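Local structure of poly-gamma-glutamate hydrolase (Bacillus phage phiNIT1, 3A9L) at residues A[11-16]-A[77-82]; A[122-127]-A[137-142]. The protein hydrolyses the gamma-glutamyl linkages of bacterial poly-gamma-glutamate as a zinc-dependent peptidase. All coordinates share one frame; numbering follows the deposited sequence.

Interaction 1: residues A[11-16]-A[77-82]; sequences EALENA and LHVTST. With PO4 (phosphate ion), chain D.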
ATOM      1  N   GLU A  11     -14.455   9.451  -7.511  1.00 24.94           N
ATOM      2  CA  GLU A  11     -15.510   9.697  -6.518  1.00 26.65           C
ATOM      3  C   GLU A  11     -16.797   8.967  -6.926  1.00 26.44           C
ATOM      4  O   GLU A  11     -17.317   8.121  -6.176  1.00 27.22           O
ATOM      5  CB  GLU A  11     -15.796  11.205  -6.382  1.00 26.48           C
ATOM      6  CG  GLU A  11     -14.761  11.996  -5.597  1.00 28.40           C
ATOM      7  CD  GLU A  11     -13.486  12.305  -6.374  1.00 30.61           C
ATOM      8  OE1 GLU A  11     -13.442  12.113  -7.623  1.00 29.56           O
ATOM      9  OE2 GLU A  11     -12.537  12.783  -5.716  1.00 32.02           O
ATOM     10  N   ALA A  12     -17.296   9.277  -8.126  1.00 26.50           N
ATOM     11  CA  ALA A  12     -18.474   8.604  -8.666  1.00 26.39           C
ATOM     12  C   ALA A  12     -18.341   7.082  -8.609  1.00 26.40           C
ATOM     13  O   ALA A  12     -19.278   6.371  -8.230  1.00 27.10           O
ATOM     14  CB  ALA A  12     -18.728   9.063 -10.102  1.00 26.01           C
ATOM     15  N   LEU A  13     -17.164   6.585  -8.994  1.00 26.00           N
ATOM     16  CA  LEU A  13     -16.850   5.170  -8.899  1.00 25.12           C
ATOM     17  C   LEU A  13     -16.899   4.673  -7.462  1.00 25.03           C
ATOM     18  O   LEU A  13     -17.568   3.691  -7.166  1.00 26.49           O
ATOM     19  CB  LEU A  13     -15.462   4.878  -9.505  1.00 25.34           C
ATOM     20  CG  LEU A  13     -15.069   3.396  -9.620  1.00 24.31           C
ATOM     21  CD1 LEU A  13     -14.037   3.189 -10.677  1.00 26.41           C
ATOM     22  CD2 LEU A  13     -14.546   2.831  -8.343  1.00 23.95           C
ATOM     23  N   GLU A  14     -16.186   5.351  -6.570  1.00 24.89           N
ATOM     24  CA  GLU A  14     -16.111   4.920  -5.185  1.00 24.88           C
ATOM     25  C   GLU A  14     -17.483   4.968  -4.495  1.00 25.67           C
ATOM     26  O   GLU A  14     -17.838   4.080  -3.676  1.00 24.03           O
ATOM     27  CB  GLU A  14     -15.065   5.767  -4.456  1.00 25.03           C
ATOM     28  CG  GLU A  14     -13.661   5.317  -4.866  1.00 23.94           C
ATOM     29  CD  GLU A  14     -12.546   5.712  -3.877  1.00 24.60           C
ATOM     30  OE1 GLU A  14     -12.857   6.173  -2.762  1.00 23.82           O
ATOM     31  OE2 GLU A  14     -11.352   5.519  -4.222  1.00 23.80           O
ATOM     32  N   ASN A  15     -18.253   5.991  -4.861  1.00 25.67           N
ATOM     33  CA  ASN A  15     -19.599   6.198  -4.338  1.00 27.44           C
ATOM     34  C   ASN A  15     -20.520   5.028  -4.631  1.00 27.36           C
ATOM     35  O   ASN A  15     -21.380   4.706  -3.823  1.00 28.84           O
ATOM     36  CB  ASN A  15     -20.206   7.497  -4.911  1.00 26.85           C
ATOM     37  CG  ASN A  15     -19.920   8.710  -4.041  1.00 28.02           C
ATOM     38  OD1 ASN A  15     -19.502   8.586  -2.873  1.00 28.14           O
ATOM     39  ND2 ASN A  15     -20.128   9.898  -4.604  1.00 29.37           N
ATOM     40  N   ALA A  16     -20.312   4.376  -5.768  1.00 27.44           N
ATOM     41  CA  ALA A  16     -21.200   3.322  -6.244  1.00 27.33           C
ATOM     42  C   ALA A  16     -20.686   1.905  -5.995  1.00 27.57           C
ATOM     43  O   ALA A  16     -21.483   0.989  -5.792  1.00 28.73           O
ATOM     44  CB  ALA A  16     -21.474   3.527  -7.696  1.00 27.08           C
ATOM     45  N   LEU A  77     -14.854  -0.307 -14.136  1.00 23.70           N
ATOM     46  CA  LEU A  77     -14.027   0.326 -13.128  1.00 23.70           C
ATOM     47  C   LEU A  77     -12.952   1.208 -13.795  1.00 24.12           C
ATOM     48  O   LEU A  77     -12.077   1.790 -13.118  1.00 23.03           O
ATOM     49  CB  LEU A  77     -13.401  -0.746 -12.244  1.00 23.51           C
ATOM     50  CG  LEU A  77     -14.359  -1.730 -11.588  1.00 24.95           C
ATOM     51  CD1 LEU A  77     -13.570  -2.900 -11.044  1.00 27.01           C
ATOM     52  CD2 LEU A  77     -15.192  -1.052 -10.481  1.00 22.13           C
ATOM     53  N   HIS A  78     -13.041   1.320 -15.122  1.00 24.11           N
ATOM     54  CA  HIS A  78     -12.071   2.086 -15.894  1.00 24.88           C
ATOM     55  C   HIS A  78     -12.403   3.560 -15.876  1.00 25.21           C
ATOM     56  O   HIS A  78     -13.461   3.970 -16.365  1.00 25.89           O
ATOM     57  CB  HIS A  78     -11.955   1.550 -17.333  1.00 24.13           C
ATOM     58  CG  HIS A  78     -10.981   2.304 -18.186  1.00 25.98           C
ATOM     59  ND1 HIS A  78     -11.348   3.395 -18.949  1.00 25.85           N
ATOM     60  CD2 HIS A  78      -9.659   2.118 -18.412  1.00 27.41           C
ATOM     61  CE1 HIS A  78     -10.295   3.854 -19.597  1.00 28.10           C
ATOM     62  NE2 HIS A  78      -9.257   3.094 -19.292  1.00 28.62           N
ATOM     63  N   VAL A  79     -11.491   4.347 -15.299  1.00 24.24           N
ATOM     64  CA  VAL A  79     -11.535   5.786 -15.409  1.00 24.04           C
ATOM     65  C   VAL A  79     -10.269   6.231 -16.144  1.00 23.79           C
ATOM     66  O   VAL A  79      -9.140   6.097 -15.655  1.00 22.98           O
ATOM     67  CB  VAL A  79     -11.774   6.474 -14.033  1.00 24.42           C
ATOM     68  CG1 VAL A  79     -11.606   7.971 -14.119  1.00 23.12           C
ATOM     69  CG2 VAL A  79     -13.227   6.162 -13.531  1.00 25.32           C
ATOM     70  N   THR A  80     -10.465   6.720 -17.355  1.00 22.74           N
ATOM     71  CA  THR A  80      -9.355   7.150 -18.172  1.00 22.75           C
ATOM     72  C   THR A  80      -8.349   8.026 -17.393  1.00 21.76           C
ATOM     73  O   THR A  80      -8.741   8.788 -16.501  1.00 21.02           O
ATOM     74  CB  THR A  80      -9.881   7.879 -19.408  1.00 23.22           C
ATOM     75  OG1 THR A  80      -8.900   7.812 -20.451  1.00 23.02           O
ATOM     76  CG2 THR A  80     -10.258   9.331 -19.066  1.00 25.03           C
ATOM     77  N   SER A  81      -7.062   7.914 -17.734  1.00 21.74           N
ATOM     78  CA  SER A  81      -5.965   8.623 -17.013  1.00 20.77           C
ATOM     79  C   SER A  81      -6.076  10.146 -16.923  1.00 21.80           C
ATOM     80  O   SER A  81      -5.657  10.751 -15.923  1.00 21.82           O
ATOM     81  CB  SER A  81      -4.589   8.273 -17.607  1.00 21.03           C
ATOM     82  OG  SER A  81      -4.481   6.899 -17.919  1.00 18.58           O
ATOM     83  N   THR A  82      -6.614  10.789 -17.964  1.00 21.28           N
ATOM     84  CA  THR A  82      -6.845  12.229 -17.872  1.00 21.92           C
ATOM     85  C   THR A  82      -7.911  12.622 -16.813  1.00 21.53           C
ATOM     86  O   THR A  82      -8.034  13.794 -16.501  1.00 21.03           O
ATOM     87  CB  THR A  82      -7.317  12.806 -19.204  1.00 21.39           C
ATOM     88  OG1 THR A  82      -8.527  12.142 -19.571  1.00 23.73           O
ATOM     89  CG2 THR A  82      -6.251  12.644 -20.305  1.00 22.37           C
TER
HETATM   90  P   PO4 D 261      -6.562   4.984 -20.729  1.00 36.33           P
HETATM   91  O1  PO4 D 261      -7.880   5.636 -21.088  1.00 37.37           O
HETATM   92  O2  PO4 D 261      -5.564   5.034 -21.875  1.00 36.48           O
HETATM   93  O3  PO4 D 261      -6.022   5.798 -19.583  1.00 37.37           O
HETATM   94  O4  PO4 D 261      -6.769   3.550 -20.328  1.00 34.44           O

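Interaction 2: residues A[122-127]-A[137-142]; sequences LRNLIV and AEVATD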
ATOM      1  N   LEU A 122      13.377   9.648 -20.653  1.00 21.80           N
ATOM      2  CA  LEU A 122      12.978   8.350 -20.127  1.00 21.19           C
ATOM      3  C   LEU A 122      12.043   7.585 -21.070  1.00 21.77           C
ATOM      4  O   LEU A 122      12.184   6.368 -21.203  1.00 22.92           O
ATOM      5  CB  LEU A 122      12.333   8.488 -18.757  1.00 20.24           C
ATOM      6  CG  LEU A 122      12.106   7.189 -17.945  1.00 17.80           C
ATOM      7  CD1 LEU A 122      13.410   6.380 -17.774  1.00 14.87           C
ATOM      8  CD2 LEU A 122      11.482   7.555 -16.611  1.00 19.63           C
ATOM      9  N   ARG A 123      11.080   8.279 -21.691  1.00 22.06           N
ATOM     10  CA  ARG A 123      10.286   7.702 -22.812  1.00 22.06           C
ATOM     11  C   ARG A 123      11.153   7.007 -23.885  1.00 23.32           C
ATOM     12  O   ARG A 123      10.919   5.822 -24.188  1.00 24.32           O
ATOM     13  CB  ARG A 123       9.360   8.749 -23.472  1.00 22.06           C
ATOM     14  CG  ARG A 123       8.544   8.197 -24.641  1.00 19.77           C
ATOM     15  CD  ARG A 123       8.117   9.288 -25.607  1.00 20.23           C
ATOM     16  NE  ARG A 123       9.249   9.742 -26.425  1.00 17.50           N
ATOM     17  CZ  ARG A 123       9.139  10.569 -27.452  1.00 17.73           C
ATOM     18  NH1 ARG A 123       7.954  11.053 -27.757  1.00 21.24           N
ATOM     19  NH2 ARG A 123      10.224  10.945 -28.145  1.00 19.35           N
ATOM     20  N   ASN A 124      12.111   7.740 -24.472  1.00 23.11           N
ATOM     21  CA  ASN A 124      13.022   7.184 -25.477  1.00 23.25           C
ATOM     22  C   ASN A 124      13.847   5.995 -24.946  1.00 23.78           C
ATOM     23  O   ASN A 124      14.066   5.000 -25.649  1.00 23.26           O
ATOM     24  CB  ASN A 124      13.966   8.253 -26.048  1.00 23.45           C
ATOM     25  CG  ASN A 124      13.231   9.360 -26.826  1.00 23.71           C
ATOM     26  OD1 ASN A 124      12.096   9.180 -27.265  1.00 28.37           O
ATOM     27  ND2 ASN A 124      13.889  10.500 -27.002  1.00 20.92           N
ATOM     28  N   LEU A 125      14.308   6.118 -23.709  1.00 23.39           N
ATOM     29  CA  LEU A 125      15.145   5.077 -23.071  1.00 23.94           C
ATOM     30  C   LEU A 125      14.439   3.740 -22.914  1.00 23.35           C
ATOM     31  O   LEU A 125      15.004   2.700 -23.219  1.00 21.96           O
ATOM     32  CB  LEU A 125      15.721   5.606 -21.759  1.00 22.81           C
ATOM     33  CG  LEU A 125      16.782   6.683 -22.075  1.00 25.44           C
ATOM     34  CD1 LEU A 125      17.183   7.537 -20.861  1.00 25.10           C
ATOM     35  CD2 LEU A 125      18.014   6.041 -22.715  1.00 25.86           C
ATOM     36  N   ILE A 126      13.179   3.790 -22.487  1.00 23.53           N
ATOM     37  CA  ILE A 126      12.346   2.592 -22.300  1.00 22.60           C
ATOM     38  C   ILE A 126      12.068   1.912 -23.645  1.00 22.78           C
ATOM     39  O   ILE A 126      11.981   0.693 -23.748  1.00 21.62           O
ATOM     40  CB  ILE A 126      11.030   2.964 -21.576  1.00 22.60           C
ATOM     41  CG1 ILE A 126      11.358   3.356 -20.150  1.00 22.65           C
ATOM     42  CG2 ILE A 126      10.015   1.817 -21.622  1.00 21.74           C
ATOM     43  CD1 ILE A 126      10.204   3.960 -19.319  1.00 26.20           C
ATOM     44  N   VAL A 127      11.949   2.740 -24.668  1.00 21.96           N
ATOM     45  CA  VAL A 127      11.653   2.299 -26.003  1.00 22.83           C
ATOM     46  C   VAL A 127      12.880   1.523 -26.429  1.00 21.86           C
ATOM     47  O   VAL A 127      12.796   0.376 -26.797  1.00 20.82           O
ATOM     48  CB  VAL A 127      11.343   3.558 -26.864  1.00 22.14           C
ATOM     49  CG1 VAL A 127      11.954   3.504 -28.269  1.00 23.59           C
ATOM     50  CG2 VAL A 127       9.817   3.820 -26.869  1.00 20.42           C
ATOM     51  N   ALA A 137       8.386  -2.157 -29.491  1.00 25.05           N
ATOM     52  CA  ALA A 137       8.122  -0.918 -28.787  1.00 24.12           C
ATOM     53  C   ALA A 137       8.385   0.295 -29.667  1.00 24.00           C
ATOM     54  O   ALA A 137       9.385   0.354 -30.399  1.00 24.96           O
ATOM     55  CB  ALA A 137       8.940  -0.859 -27.492  1.00 23.39           C
ATOM     56  N   GLU A 138       7.478   1.262 -29.617  1.00 23.91           N
ATOM     57  CA  GLU A 138       7.672   2.511 -30.369  1.00 23.58           C
ATOM     58  C   GLU A 138       7.113   3.723 -29.638  1.00 23.28           C
ATOM     59  O   GLU A 138       6.263   3.586 -28.743  1.00 23.51           O
ATOM     60  CB  GLU A 138       7.030   2.413 -31.760  1.00 24.14           C
ATOM     61  CG  GLU A 138       5.534   2.249 -31.684  1.00 24.98           C
ATOM     62  CD  GLU A 138       4.944   1.792 -32.982  1.00 28.28           C
ATOM     63  OE1 GLU A 138       4.783   2.628 -33.900  1.00 33.47           O
ATOM     64  OE2 GLU A 138       4.649   0.597 -33.076  1.00 29.92           O
ATOM     65  N   VAL A 139       7.578   4.910 -30.033  1.00 23.82           N
ATOM     66  CA  VAL A 139       6.967   6.189 -29.578  1.00 23.72           C
ATOM     67  C   VAL A 139       5.532   6.262 -30.085  1.00 23.28           C
ATOM     68  O   VAL A 139       5.266   6.043 -31.255  1.00 21.75           O
ATOM     69  CB  VAL A 139       7.793   7.457 -29.980  1.00 23.76           C
ATOM     70  CG1 VAL A 139       6.996   8.783 -29.704  1.00 25.33           C
ATOM     71  CG2 VAL A 139       9.085   7.481 -29.244  1.00 22.10           C
ATOM     72  N   ALA A 140       4.611   6.499 -29.156  1.00 23.32           N
ATOM     73  CA  ALA A 140       3.201   6.672 -29.463  1.00 24.12           C
ATOM     74  C   ALA A 140       2.958   7.895 -30.375  1.00 25.27           C
ATOM     75  O   ALA A 140       3.565   8.956 -30.181  1.00 23.55           O
ATOM     76  CB  ALA A 140       2.446   6.834 -28.192  1.00 23.55           C
ATOM     77  N   THR A 141       2.007   7.747 -31.300  1.00 27.18           N
ATOM     78  CA  THR A 141       1.708   8.767 -32.336  1.00 28.74           C
ATOM     79  C   THR A 141       0.237   9.119 -32.641  1.00 30.28           C
ATOM     80  O   THR A 141      -0.159  10.255 -32.415  1.00 31.24           O
ATOM     81  CB  THR A 141       2.365   8.441 -33.665  1.00 28.82           C
ATOM     82  OG1 THR A 141       1.998   7.100 -34.048  1.00 29.58           O
ATOM     83  CG2 THR A 141       3.893   8.616 -33.569  1.00 27.29           C
ATOM     84  N   ASP A 142      -0.565   8.216 -33.209  1.00 31.98           N
ATOM     85  CA  ASP A 142      -1.982   8.601 -33.409  1.00 32.60           C
ATOM     86  C   ASP A 142      -2.743   8.770 -32.077  1.00 32.36           C
ATOM     87  O   ASP A 142      -3.523   9.710 -31.909  1.00 33.15           O
ATOM     88  CB  ASP A 142      -2.791   7.738 -34.428  1.00 32.97           C
ATOM     89  CG  ASP A 142      -2.033   6.523 -34.990  1.00 35.24           C
ATOM     90  OD1 ASP A 142      -1.594   5.625 -34.224  1.00 35.21           O
ATOM     91  OD2 ASP A 142      -1.943   6.442 -36.241  1.00 36.17           O
TER

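Interaction 1: residues A[11-16]-A[77-82]
Leu13, on the short helix 10-16, reaches with one methyl, CD1, into the loop that follows strand 62-68 in this zinc-peptidase fold, an open alpha/beta structure around a mixed sheet. CD1 lies 3.4 Å from Leu77 O and also meets side-chain carbon on two neighbours: Leu77 CB, and Val79 CG2 at 4.2 Å. CG stands anti to the backbone N (chi1 -173°), which carries the branch off the helix toward the loop. No hydrogen bond links the two segments; the closest contacts between them all run through this one methyl. Leu13 also packs on Tyr7 and on Tyr23 of strand 23-29.

On either side of Val79 the loop makes polar contacts. Val79 O itself accepts a hydrogen bond from NE2 of the zinc ligand His40, a second-shell contact likely to help orient that imidazole. His78 ND1 and Thr80 N both bond to the carboxylate of Asp5, which braces the loop beside a phosphate ion, probably from the crystallisation liquor. Ser81 holds phosphate O3 twice, through its backbone N at 3.0 Å and through OG. The phosphorus lies in the plane of the His78 ring, at its edge, and His78 NE2 donates to phosphate O4 at 2.7 Å, nearly straight at 175°.

Interaction 2: residues A[122-127]-A[137-142]
The isopropyl group of Val139 lies against one face of the Arg123 guanidinium, with CG2 about 3.5 Å above the plane and over its centre. The second methyl, CG1, bears on the NH1 branch of the same face; Val139 CG1 is modelled 3.1 Å from Arg123 NH1, closer than ordinary van der Waals contact, so the exact distance is doubtful. The two side chains cross at about a right angle. Arg123 leaves the helix with CG anti to the backbone N (chi1 179°), then bends at chi3 (74°), which brings the guanidinium edge alongside its neighbour Asn124. There NE and NH2 grip one atom, Asn124 OD1, side-on, at 3.0 Å from NE and 2.7 Å from NH2. The NH2 bond uses a lone pair in the carbonyl plane, whereas NE sits above that plane. This double grip limits rotation of the flat group and presents its face to the valine.

Helix 120-132 is the crossover of a beta-alpha-beta unit, joining strand 113-116 to the parallel edge strand 138-139, and Val115 of the first strand also touches Arg123 and Val127. One turn along the helix from Arg123, Val127 lays CG2 over the strand backbone, 3.9 Å from Glu138 C, and also meets Val139 CG2 at 4.4 Å. Glu138 leaves the strand with CB pointing away from the helix, and its OE2 hydrogen-bonds to Asn112 ND2. Ala137 CB approaches the helix backbone, 4.1 Å from Val127 O.

In the fold
Interactions 1 and 2 share no element and lie on opposite sides of the chain's centre, their centres about 27 Å apart. Interaction 1 is buried although it is the smaller, joining a short N-terminal helix to a loop near the zinc site, where Val79 comes within about 5 Å of His40, side chain to side chain. Interaction 2, between partly exposed residues, packs a helix on the edge strand it leads to, away from the annotated sites. Neither has a hydrogen bond between its segments. Across 11-16 and 77-82 aliphatic side chains meet one another and a backbone carbonyl, whereas 122-127 and 137-142 also use a guanidinium face, its polar edge bonded within its own helix.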